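Local coordinates for glucose-6-phosphate isomerase like protein (Thermus thermophilus, PDB 1WIW), which probably interconverts phosphorylated hexoses as a sugar-phosphate isomerase of the PGI/PMI family, with SIS-type sugar-phosphate binding domains, at the interface of chains A and B. Sequence-based numbering; all coordinates share one arbitrary frame. Chains: chain A/B, Glucose-6-phosphate isomerase like protein.

Contact 1: the interface of chains A and B. Residues chain A 45, 72-74; chain B 197, 200.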
loop_
_atom_site.group_PDB
_atom_site.type_symbol
_atom_site.label_atom_id
_atom_site.label_comp_id
_atom_site.label_asym_id
_atom_site.label_seq_id
_atom_site.Cartn_x
_atom_site.Cartn_y
_atom_site.Cartn_z
ATOM N N GLY A 45 -5.663 0.917 -13.676
ATOM C CA GLY A 45 -4.398 1.157 -14.345
ATOM C C GLY A 45 -3.951 2.603 -14.232
ATOM O O GLY A 45 -3.897 3.164 -13.134
ATOM N N TYR A 72 -2.114 -0.314 -18.840
ATOM C CA TYR A 72 -1.321 -0.997 -17.829
ATOM C C TYR A 72 -2.202 -1.400 -16.658
ATOM O O TYR A 72 -1.897 -1.116 -15.498
ATOM C CB TYR A 72 -0.176 -0.098 -17.359
ATOM C CG TYR A 72 1.100 -0.325 -18.136
ATOM C CD1 TYR A 72 1.126 -0.188 -19.526
ATOM C CD2 TYR A 72 2.271 -0.720 -17.489
ATOM C CE1 TYR A 72 2.289 -0.443 -20.253
ATOM C CE2 TYR A 72 3.437 -0.975 -18.205
ATOM C CZ TYR A 72 3.440 -0.837 -19.585
ATOM O OH TYR A 72 4.588 -1.096 -20.297
ATOM N N ASP A 73 -3.298 -2.078 -16.981
ATOM C CA ASP A 73 -4.264 -2.525 -15.985
ATOM C C ASP A 73 -4.369 -4.047 -16.031
ATOM O O ASP A 73 -5.408 -4.616 -15.690
ATOM C CB ASP A 73 -5.630 -1.924 -16.304
ATOM C CG ASP A 73 -6.254 -2.541 -17.543
ATOM O OD1 ASP A 73 -5.525 -2.750 -18.534
ATOM O OD2 ASP A 73 -7.470 -2.814 -17.531
ATOM N N LEU A 74 -3.293 -4.695 -16.460
ATOM C CA LEU A 74 -3.268 -6.148 -16.577
ATOM C C LEU A 74 -3.999 -6.870 -15.450
ATOM O O LEU A 74 -3.631 -6.756 -14.277
ATOM C CB LEU A 74 -1.823 -6.651 -16.651
ATOM C CG LEU A 74 -1.673 -8.157 -16.877
ATOM C CD1 LEU A 74 -2.399 -8.560 -18.144
ATOM C CD2 LEU A 74 -0.204 -8.521 -16.965
ATOM N N SER B 197 -1.382 -1.754 -9.600
ATOM C CA SER B 197 -1.269 -2.540 -10.829
ATOM C C SER B 197 -0.207 -3.589 -10.538
ATOM O O SER B 197 0.930 -3.483 -11.001
ATOM C CB SER B 197 -0.815 -1.665 -12.007
ATOM O OG SER B 197 -1.762 -0.655 -12.308
ATOM N N GLU B 200 1.390 -5.944 -13.676
ATOM C CA GLU B 200 2.294 -5.185 -14.539
ATOM C C GLU B 200 3.636 -5.057 -13.815
ATOM O O GLU B 200 4.701 -5.174 -14.420
ATOM C CB GLU B 200 1.716 -3.792 -14.822
ATOM C CG GLU B 200 0.383 -3.813 -15.565
ATOM C CD GLU B 200 0.529 -4.158 -17.037
ATOM O OE1 GLU B 200 1.599 -4.673 -17.432
ATOM O OE2 GLU B 200 -0.434 -3.922 -17.801
HETATM O O HOH W 1 -1.429 -5.203 -13.202
HETATM O O HOH W 2 -0.945 1.082 -14.702
HETATM O O HOH W 3 -2.662 1.570 -11.089
#
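The loop of chain A that follows strand 64-69, carrying A:Tyr72, A:Asp73 and A:Leu74, meets the start of helix 198-204 of chain B, where B:Glu200 sits in the first turn and B:Ser197 just ahead of it. The 3-10 helix 45-47 of chain A borders the same patch through A:Gly45. B:Glu200 has the largest share among the residues given, with 78 Å² of its surface hidden by chain A. Its chain is bent at chi2 (-75°), which brings the carboxylate beside the A:Tyr72 ring and the backbone of A:Leu74. There the carboxylate lies over the CG-CD2 side of the ring face, offset from the ring centre, the two planes only 17° apart, with CD of B:Glu200 3.9 Å from ring atom CD2 of A:Tyr72. The backbone amide N of A:Leu74 donates a hydrogen bond to the carboxylate oxygen OE2 of B:Glu200 at 3.3 Å, reaching it from above the carboxylate plane. CB of A:Leu74 also packs against the carboxylate carbon CD of B:Glu200 at 3.4 Å; ring, amide and methylene together would limit how the group can turn. A second grip centres on the carbonyl oxygen O of A:Tyr72, which accepts a hydrogen bond from the hydroxyl OG of B:Ser197 at 3.2 Å. The donor stands nearly in line with the carbonyl, the C=O...OG angle being 167°. Three waters extend this polar network. Water 2 links the same hydroxyl and carbonyl, while water 3 lies 2.7 Å from OG of B:Ser197 and joins it to the carbonyl of A:Gly45. Water 1 connects the backbone N of B:Glu200, 3.0 Å from the water oxygen, to the carbonyl of A:Leu74. With 177 Å² hidden in all, the patch is small, and its directional contacts are hydrogen bonds and water bridges. It places a loop within the sequence region of the N-terminal isomerase domain of chain A against a helix start in the C-terminal SIS region of chain B.

Contact 2: the interface of chains A and B. Residues chain A 199-200, 203-204; chain B 72, 282-283, 286.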
loop_
_atom_site.group_PDB
_atom_site.type_symbol
_atom_site.label_atom_id
_atom_site.label_comp_id
_atom_site.label_asym_id
_atom_site.label_seq_id
_atom_site.Cartn_x
_atom_site.Cartn_y
_atom_site.Cartn_z
ATOM N N LEU A 199 5.168 4.273 10.251
ATOM C CA LEU A 199 6.177 4.553 11.268
ATOM C C LEU A 199 6.477 3.299 12.091
ATOM O O LEU A 199 7.635 3.021 12.411
ATOM C CB LEU A 199 5.721 5.719 12.158
ATOM C CG LEU A 199 5.538 7.051 11.406
ATOM C CD1 LEU A 199 5.033 8.119 12.358
ATOM C CD2 LEU A 199 6.866 7.486 10.777
ATOM N N GLU A 200 5.437 2.532 12.408
ATOM C CA GLU A 200 5.597 1.293 13.162
ATOM C C GLU A 200 6.541 0.358 12.393
ATOM O O GLU A 200 7.465 -0.231 12.962
ATOM C CB GLU A 200 4.236 0.621 13.331
ATOM C CG GLU A 200 4.262 -0.672 14.120
ATOM C CD GLU A 200 2.908 -1.357 14.146
ATOM O OE1 GLU A 200 2.567 -2.058 13.169
ATOM O OE2 GLU A 200 2.180 -1.184 15.141
ATOM N N LEU A 203 10.188 1.387 12.515
ATOM C CA LEU A 203 10.778 1.189 13.832
ATOM C C LEU A 203 11.163 -0.235 14.205
ATOM O O LEU A 203 12.215 -0.451 14.798
ATOM C CB LEU A 203 9.837 1.757 14.901
ATOM C CG LEU A 203 10.350 1.744 16.342
ATOM C CD1 LEU A 203 11.651 2.533 16.427
ATOM C CD2 LEU A 203 9.296 2.344 17.264
ATOM N N VAL A 204 10.324 -1.207 13.862
ATOM C CA VAL A 204 10.614 -2.588 14.217
ATOM C C VAL A 204 10.935 -3.535 13.063
ATOM O O VAL A 204 11.451 -4.625 13.291
ATOM C CB VAL A 204 9.455 -3.180 15.040
ATOM C CG1 VAL A 204 9.287 -2.387 16.322
ATOM C CG2 VAL A 204 8.167 -3.159 14.236
ATOM N N TYR B 72 -1.258 5.934 16.034
ATOM C CA TYR B 72 -0.542 6.653 14.983
ATOM C C TYR B 72 -1.310 7.672 14.149
ATOM O O TYR B 72 -0.832 8.072 13.093
ATOM C CB TYR B 72 0.106 5.641 14.030
ATOM C CG TYR B 72 0.714 4.439 14.719
ATOM C CD1 TYR B 72 1.730 4.586 15.663
ATOM C CD2 TYR B 72 0.270 3.147 14.423
ATOM C CE1 TYR B 72 2.288 3.479 16.293
ATOM C CE2 TYR B 72 0.822 2.030 15.050
ATOM C CZ TYR B 72 1.826 2.203 15.982
ATOM O OH TYR B 72 2.363 1.107 16.609
ATOM N N LEU B 282 8.879 -1.921 22.754
ATOM C CA LEU B 282 9.507 -1.245 21.618
ATOM C C LEU B 282 8.648 -0.168 20.957
ATOM O O LEU B 282 9.176 0.766 20.354
ATOM C CB LEU B 282 9.916 -2.271 20.555
ATOM C CG LEU B 282 11.162 -3.123 20.818
ATOM C CD1 LEU B 282 11.107 -3.720 22.211
ATOM C CD2 LEU B 282 11.257 -4.217 19.763
ATOM N N LEU B 283 7.330 -0.296 21.070
ATOM C CA LEU B 283 6.419 0.655 20.446
ATOM C C LEU B 283 5.830 1.684 21.404
ATOM O O LEU B 283 5.181 2.634 20.972
ATOM C CB LEU B 283 5.287 -0.103 19.742
ATOM C CG LEU B 283 5.710 -1.005 18.578
ATOM C CD1 LEU B 283 4.547 -1.877 18.135
ATOM C CD2 LEU B 283 6.206 -0.146 17.426
ATOM N N LEU B 286 6.817 5.292 20.567
ATOM C CA LEU B 286 6.179 5.695 19.315
ATOM C C LEU B 286 4.711 6.088 19.464
ATOM O O LEU B 286 4.282 7.108 18.927
ATOM C CB LEU B 286 6.300 4.583 18.265
ATOM C CG LEU B 286 5.799 4.987 16.872
ATOM C CD1 LEU B 286 6.637 6.144 16.358
ATOM C CD2 LEU B 286 5.885 3.809 15.910
#
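Helix 198-204 of chain A, in the SIS sequence region, packs on the C-terminal segment of chain B, where loop residues B:Leu282 and B:Leu283 lead into helix 284-288; the loop residue B:Tyr72 closes one flank. A:Glu200 holds CG anti to the backbone N (chi1 -179°) and is extended beyond CG, which carries its carboxylate out to the phenol. The hydroxyl OH of B:Tyr72 donates a hydrogen bond to OE2 of A:Glu200 at 2.7 Å, meeting the oxygen on its anti side, 24° out of the carboxylate plane. The hydroxyl tip thus meets a carboxylate whose plane is almost perpendicular to the ring (89°), while CB of A:Glu200 lies over the ring's hydroxyl end, 3.9 Å from CZ of B:Tyr72. The methylene CG of A:Glu200 lies 3.9 Å from CD2 of B:Leu283, and CD2 of B:Leu286 reaches CA of A:Glu200 at 3.7 Å. A:Leu203 and B:Leu286 run past each other in opposite directions, with CD2 of A:Leu203 3.9 Å from CB of B:Leu286. At the other end of the patch, CG1 of A:Val204 comes within 4.0 Å of CD2 of B:Leu283, their side chains crossing at about a right angle. B:Leu282 is poorly ordered and adds little firm evidence. The patch hides 290 Å², mostly aliphatic, and joins one face of a short SIS-region helix to the chain end and to the residue-72 loop of the partner.

Contact 1 and contact 2 lie about 33 Å apart between the centres of their C-alpha atoms, and use the same pair of elements with the chains exchanged: the loop bearing residue 72 and helix 198-204. The glutamate at 200 differs in shape, bent with CG beside the backbone N in chain B and extended with CG anti to it in chain A, which lets one residue pair meet in two ways. The C-terminal leucines of chain B belong to contact 2, not to contact 1 as described. These differences agree with an interface that is not an exact two-fold. The reciprocal pairing would suit a dimer, which the structure alone does not establish.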